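Short chain dehydrogenase (Mycobacterium smegmatis, PDB 3UCX) is probably an oxidoreductase of the short-chain dehydrogenase/reductase family, with a Rossmann-type fold. Local coordinates at residues M102-F105 with A106-T109; D115-L119 with T120-A124. All blocks are in the same frame, centred on the assembly; numbering follows the deposited sequence.

Interaction 1 of 2, residues M102-F105 with A106-T109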
ATOM      1  N   MET A 102       9.625 -23.361  -3.240  1.00 30.84           N
ATOM      2  CA  MET A 102       9.171 -23.074  -1.901  1.00 28.51           C
ATOM      3  C   MET A 102      10.231 -23.518  -0.868  1.00 24.31           C
ATOM      4  O   MET A 102      10.282 -24.674  -0.588  1.00 24.06           O
ATOM      5  CB  MET A 102       7.886 -23.868  -1.622  1.00 31.36           C
ATOM      6  CG  MET A 102       6.678 -23.540  -2.491  1.00 33.50           C
ATOM      7  SD  MET A 102       6.254 -21.794  -2.455  1.00 38.32           S
ATOM      8  CE  MET A 102       7.427 -21.112  -3.655  1.00 28.73           C
ATOM      9  N   LYS A 103      11.119 -22.643  -0.386  1.00 22.63           N
ATOM     10  CA  LYS A 103      12.027 -22.969   0.742  1.00 21.11           C
ATOM     11  C   LYS A 103      12.067 -21.752   1.691  1.00 17.95           C
ATOM     12  O   LYS A 103      12.069 -20.603   1.234  1.00 15.93           O
ATOM     13  CB  LYS A 103      13.485 -23.361   0.316  1.00 24.85           C
ATOM     14  CG  LYS A 103      13.688 -24.799  -0.220  1.00 28.28           C
ATOM     15  CD  LYS A 103      15.124 -25.350  -0.127  1.00 30.48           C
ATOM     16  CE  LYS A 103      16.120 -24.853  -1.197  1.00 30.50           C
ATOM     17  NZ  LYS A 103      17.590 -25.245  -1.029  1.00 27.87           N
ATOM     18  N   PRO A 104      12.092 -22.000   3.016  1.00 16.38           N
ATOM     19  CA  PRO A 104      12.369 -20.882   3.922  1.00 15.65           C
ATOM     20  C   PRO A 104      13.721 -20.284   3.596  1.00 14.44           C
ATOM     21  O   PRO A 104      14.591 -20.964   3.038  1.00 14.19           O
ATOM     22  CB  PRO A 104      12.383 -21.505   5.314  1.00 16.66           C
ATOM     23  CG  PRO A 104      12.337 -22.979   5.132  1.00 17.47           C
ATOM     24  CD  PRO A 104      12.047 -23.305   3.701  1.00 16.92           C
ATOM     25  N   PHE A 105      13.915 -19.020   3.931  1.00 13.72           N
ATOM     26  CA  PHE A 105      15.194 -18.403   3.656  1.00 13.72           C
ATOM     27  C   PHE A 105      16.330 -19.209   4.267  1.00 13.75           C
ATOM     28  O   PHE A 105      17.385 -19.358   3.656  1.00 14.19           O
ATOM     29  CB  PHE A 105      15.238 -16.948   4.170  1.00 13.40           C
ATOM     30  CG  PHE A 105      14.666 -15.940   3.219  1.00 12.82           C
ATOM     31  CD1 PHE A 105      15.204 -15.781   1.952  1.00 13.21           C
ATOM     32  CD2 PHE A 105      13.653 -15.088   3.608  1.00 12.63           C
ATOM     33  CE1 PHE A 105      14.686 -14.840   1.073  1.00 12.79           C
ATOM     34  CE2 PHE A 105      13.144 -14.141   2.729  1.00 12.58           C
ATOM     35  CZ  PHE A 105      13.681 -13.998   1.477  1.00 12.24           C
ATOM     36  N   ALA A 106      16.104 -19.765   5.446  1.00 14.16           N
ATOM     37  CA  ALA A 106      17.162 -20.515   6.168  1.00 15.00           C
ATOM     38  C   ALA A 106      17.738 -21.661   5.339  1.00 15.54           C
ATOM     39  O   ALA A 106      18.886 -22.072   5.536  1.00 16.14           O
ATOM     40  CB  ALA A 106      16.630 -21.043   7.488  1.00 15.14           C
ATOM     41  N   ASN A 107      16.933 -22.189   4.418  1.00 15.35           N
ATOM     42  CA  ASN A 107      17.362 -23.314   3.595  1.00 15.80           C
ATOM     43  C   ASN A 107      17.544 -22.988   2.121  1.00 16.16           C
ATOM     44  O   ASN A 107      17.715 -23.888   1.296  1.00 16.72           O
ATOM     45  CB  ASN A 107      16.376 -24.462   3.772  1.00 16.07           C
ATOM     46  CG  ASN A 107      16.376 -24.976   5.197  1.00 16.41           C
ATOM     47  OD1 ASN A 107      17.413 -24.991   5.828  1.00 16.83           O
ATOM     48  ND2 ASN A 107      15.233 -25.360   5.705  1.00 16.35           N
ATOM     49  N   THR A 108      17.545 -21.701   1.804  1.00 15.96           N
ATOM     50  CA  THR A 108      17.703 -21.237   0.445  1.00 15.87           C
ATOM     51  C   THR A 108      19.160 -20.845   0.220  1.00 16.19           C
ATOM     52  O   THR A 108      19.722 -20.073   0.998  1.00 16.38           O
ATOM     53  CB  THR A 108      16.801 -20.015   0.205  1.00 15.77           C
ATOM     54  OG1 THR A 108      15.450 -20.364   0.499  1.00 15.86           O
ATOM     55  CG2 THR A 108      16.876 -19.519  -1.252  1.00 15.74           C
ATOM     56  N   THR A 109      19.780 -21.355  -0.839  1.00 16.41           N
ATOM     57  CA  THR A 109      21.158 -20.985  -1.125  1.00 17.56           C
ATOM     58  C   THR A 109      21.261 -19.558  -1.687  1.00 17.99           C
ATOM     59  O   THR A 109      20.387 -19.114  -2.432  1.00 17.83           O
ATOM     60  CB  THR A 109      21.840 -21.942  -2.127  1.00 18.38           C
ATOM     61  OG1 THR A 109      21.299 -21.735  -3.438  1.00 18.63           O
ATOM     62  CG2 THR A 109      21.673 -23.436  -1.707  1.00 18.32           C
TER
HETATM   63  O   HOH W   1      18.069 -22.962  -2.732  1.00 22.38           O
HETATM   64  O   HOH W   2      19.951 -18.106   2.892  1.00 31.43           O

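Interaction 2 of 2, residues D115-L119 with T120-A124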
ATOM      1  N   ASP A 115      20.777 -16.061  -8.786  1.00 19.69           N
ATOM      2  CA  ASP A 115      20.297 -16.519 -10.092  1.00 21.00           C
ATOM      3  C   ASP A 115      18.862 -16.055 -10.356  1.00 19.68           C
ATOM      4  O   ASP A 115      18.544 -15.668 -11.484  1.00 19.24           O
ATOM      5  CB  ASP A 115      20.333 -18.047 -10.208  1.00 22.95           C
ATOM      6  CG  ASP A 115      21.732 -18.617 -10.301  1.00 26.71           C
ATOM      7  OD1 ASP A 115      22.692 -17.874 -10.557  1.00 29.72           O
ATOM      8  OD2 ASP A 115      21.869 -19.857 -10.116  1.00 30.11           O
ATOM      9  N   ALA A 116      18.000 -16.086  -9.334  1.00 18.61           N
ATOM     10  CA  ALA A 116      16.607 -15.610  -9.479  1.00 18.29           C
ATOM     11  C   ALA A 116      16.562 -14.104  -9.857  1.00 17.47           C
ATOM     12  O   ALA A 116      15.838 -13.688 -10.773  1.00 17.63           O
ATOM     13  CB  ALA A 116      15.813 -15.864  -8.199  1.00 18.61           C
ATOM     14  N   ILE A 117      17.350 -13.311  -9.154  1.00 16.55           N
ATOM     15  CA  ILE A 117      17.502 -11.881  -9.442  1.00 16.42           C
ATOM     16  C   ILE A 117      18.085 -11.672 -10.853  1.00 16.27           C
ATOM     17  O   ILE A 117      17.585 -10.868 -11.635  1.00 14.61           O
ATOM     18  CB  ILE A 117      18.328 -11.180  -8.338  1.00 16.92           C
ATOM     19  CG1 ILE A 117      17.506 -11.113  -7.043  1.00 17.49           C
ATOM     20  CG2 ILE A 117      18.715  -9.762  -8.749  1.00 16.65           C
ATOM     21  CD1 ILE A 117      18.295 -10.726  -5.813  1.00 18.15           C
ATOM     22  N   GLU A 118      19.097 -12.457 -11.197  1.00 16.85           N
ATOM     23  CA  GLU A 118      19.700 -12.357 -12.524  1.00 18.02           C
ATOM     24  C   GLU A 118      18.706 -12.519 -13.661  1.00 18.03           C
ATOM     25  O   GLU A 118      18.743 -11.750 -14.630  1.00 17.40           O
ATOM     26  CB  GLU A 118      20.854 -13.342 -12.680  1.00 18.78           C
ATOM     27  CG  GLU A 118      21.831 -12.947 -13.745  1.00 20.12           C
ATOM     28  CD  GLU A 118      22.594 -11.651 -13.468  1.00 20.50           C
ATOM     29  OE1 GLU A 118      22.929 -11.306 -12.313  1.00 20.76           O
ATOM     30  OE2 GLU A 118      22.897 -10.957 -14.457  1.00 22.92           O
ATOM     31  N   LEU A 119      17.813 -13.503 -13.544  1.00 17.75           N
ATOM     32  CA  LEU A 119      16.853 -13.783 -14.581  1.00 19.38           C
ATOM     33  C   LEU A 119      15.658 -12.825 -14.507  1.00 18.17           C
ATOM     34  O   LEU A 119      15.337 -12.158 -15.477  1.00 17.97           O
ATOM     35  CB  LEU A 119      16.376 -15.231 -14.486  1.00 21.45           C
ATOM     36  CG  LEU A 119      15.463 -15.693 -15.628  1.00 24.00           C
ATOM     37  CD1 LEU A 119      16.120 -15.449 -16.982  1.00 24.60           C
ATOM     38  CD2 LEU A 119      15.096 -17.167 -15.435  1.00 26.46           C
ATOM     39  N   THR A 120      15.037 -12.752 -13.337  1.00 17.06           N
ATOM     40  CA  THR A 120      13.782 -12.027 -13.130  1.00 16.20           C
ATOM     41  C   THR A 120      13.941 -10.495 -13.181  1.00 15.74           C
ATOM     42  O   THR A 120      13.049  -9.776 -13.659  1.00 15.02           O
ATOM     43  CB  THR A 120      13.188 -12.422 -11.771  1.00 16.81           C
ATOM     44  OG1 THR A 120      12.793 -13.794 -11.835  1.00 18.09           O
ATOM     45  CG2 THR A 120      11.980 -11.542 -11.364  1.00 17.37           C
ATOM     46  N   VAL A 121      15.058 -10.009 -12.674  1.00 15.02           N
ATOM     47  CA  VAL A 121      15.272  -8.568 -12.572  1.00 15.22           C
ATOM     48  C   VAL A 121      16.216  -8.093 -13.688  1.00 14.74           C
ATOM     49  O   VAL A 121      15.829  -7.302 -14.563  1.00 13.70           O
ATOM     50  CB  VAL A 121      15.818  -8.166 -11.195  1.00 15.14           C
ATOM     51  CG1 VAL A 121      15.982  -6.652 -11.117  1.00 15.33           C
ATOM     52  CG2 VAL A 121      14.903  -8.674 -10.065  1.00 15.34           C
ATOM     53  N   PHE A 122      17.450  -8.558 -13.656  1.00 15.04           N
ATOM     54  CA  PHE A 122      18.446  -8.041 -14.599  1.00 15.96           C
ATOM     55  C   PHE A 122      18.184  -8.446 -16.027  1.00 16.16           C
ATOM     56  O   PHE A 122      18.436  -7.664 -16.944  1.00 15.65           O
ATOM     57  CB  PHE A 122      19.868  -8.363 -14.156  1.00 16.98           C
ATOM     58  CG  PHE A 122      20.236  -7.751 -12.832  1.00 17.50           C
ATOM     59  CD1 PHE A 122      19.921  -6.433 -12.535  1.00 18.37           C
ATOM     60  CD2 PHE A 122      20.894  -8.493 -11.868  1.00 18.65           C
ATOM     61  CE1 PHE A 122      20.248  -5.877 -11.293  1.00 18.98           C
ATOM     62  CE2 PHE A 122      21.239  -7.943 -10.637  1.00 19.01           C
ATOM     63  CZ  PHE A 122      20.923  -6.636 -10.342  1.00 18.99           C
ATOM     64  N   GLY A 123      17.654  -9.656 -16.220  1.00 16.04           N
ATOM     65  CA  GLY A 123      17.220 -10.103 -17.540  1.00 16.57           C
ATOM     66  C   GLY A 123      16.149  -9.214 -18.147  1.00 15.93           C
ATOM     67  O   GLY A 123      16.260  -8.797 -19.309  1.00 15.98           O
ATOM     68  N   ALA A 124      15.116  -8.923 -17.366  1.00 15.09           N
ATOM     69  CA  ALA A 124      14.053  -8.032 -17.800  1.00 15.04           C
ATOM     70  C   ALA A 124      14.615  -6.644 -18.100  1.00 14.80           C
ATOM     71  O   ALA A 124      14.248  -6.035 -19.121  1.00 14.12           O
ATOM     72  CB  ALA A 124      12.928  -7.942 -16.740  1.00 13.93           C
TER

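Interaction 1 of 2, residues M102-F105 with A106-T109
Lys103 reaches over the turn that follows it and gives its NZ to the backbone O of Asn107, 2.7 Å away, in the carbonyl plane at a C=O...N angle of 160°. A bend at chi3 (-78°) curls the ammonium back, with CD and CE also packed against the same oxygen. A water accepts from both NZ and Thr109 N. Pro104 O is gripped twice: Thr108 OG1 donates over 2.7 Å and Asn107 N over 3.0 Å, from opposite faces of the carbonyl plane. The Thr108 hydroxyl stands beside its own backbone N (chi1 -57°), which directs it back into the turn. The Pro104 side chain lies about 4 Å from a bound 2-(2-methoxyethoxy)ethanol, probably from the crystallisation liquor. Thr108 N closes the next step on Phe105 O at 3.0 Å, so two successive i to i+3 bonds make a short 3-10-like turn. The Phe105 side chain packs on Met113 and Met162 of its own chain and on Met170 of the second subunit, whose Glu177 OE1 accepts a hydrogen bond from Phe105 N. Thr109 then N-caps helix 110-130 through OG1 to His112 N. A hydroxyl on Pro104 O and an ammonium on Asn107 O thus add to the backbone bonds.

Interaction 2 of 2, residues D115-L119 with T120-A124
Ile117 lays its CG2 methyl beside the ring of Phe122, 3.6 Å from CE2, on one flank of helix 110-130, which carries a pi-type turn at 120-123. The two side chains run alongside each other and point the same way; the methyl meets the ring obliquely. CG1 of Ile117 takes the place beside the backbone N (chi1 -70°), leaving CG2 anti to that N and on the side of the following turn, where it also meets Val121 CB at 4.1 Å. Glu118 approaches Phe122 differently. Its chain, bent at chi2, crosses the phenylalanine side chain at about a right angle and brings OE1 to the ring edge near its plane, 3.5 Å from CD2. Carboxylate and ring planes are inclined by 50°. This edge approach would suit the slightly positive ring hydrogens, but the main partner of the carboxylate is Arg114 of the second subunit, in a salt bridge to OE2. The Phe122 ring also meets Phe110 of that subunit, and Ile117 packs on its own counterpart there, consistent with the four-helix interface of helices 110-130 and 158-179 familiar from short-chain dehydrogenases. Val121 turns to helix 158-179, touching Ala166 and Met170.

The backbone shows where the helix widens. Thr120 N bonds to Ala116 O in the usual i to i+4 fashion, 2.8 Å, whereas Ile117 O accepts from both Val121 N and Phe122 N. From there the pattern steps to i+5, and the axes of the two short segments differ by 27°. Gly123 N donates to Glu118 O over 2.8 Å, and Gly123 CA makes a CA-H...O contact with Leu119 O at 3.5 Å.

Interactions 1 and 2 follow each other along the chain: the turn of 102-109 lies in the loop between strand 91-94 and helix 110-130, and residues 115-124 lie within that helix. Their centres are about 18 Å apart and their nearest atoms about 7 Å, without touching. The centre of interaction 1 is about 24 Å from the centre of the chain, that of interaction 2 about 13 Å, so the helix runs inward from the peripheral turn toward the body of the Rossmann-type fold. Both pack on helix 158-179 of the same chain and on the second subunit. The loop and the helix it leads into therefore contribute to one subunit interface within the four-chain assembly.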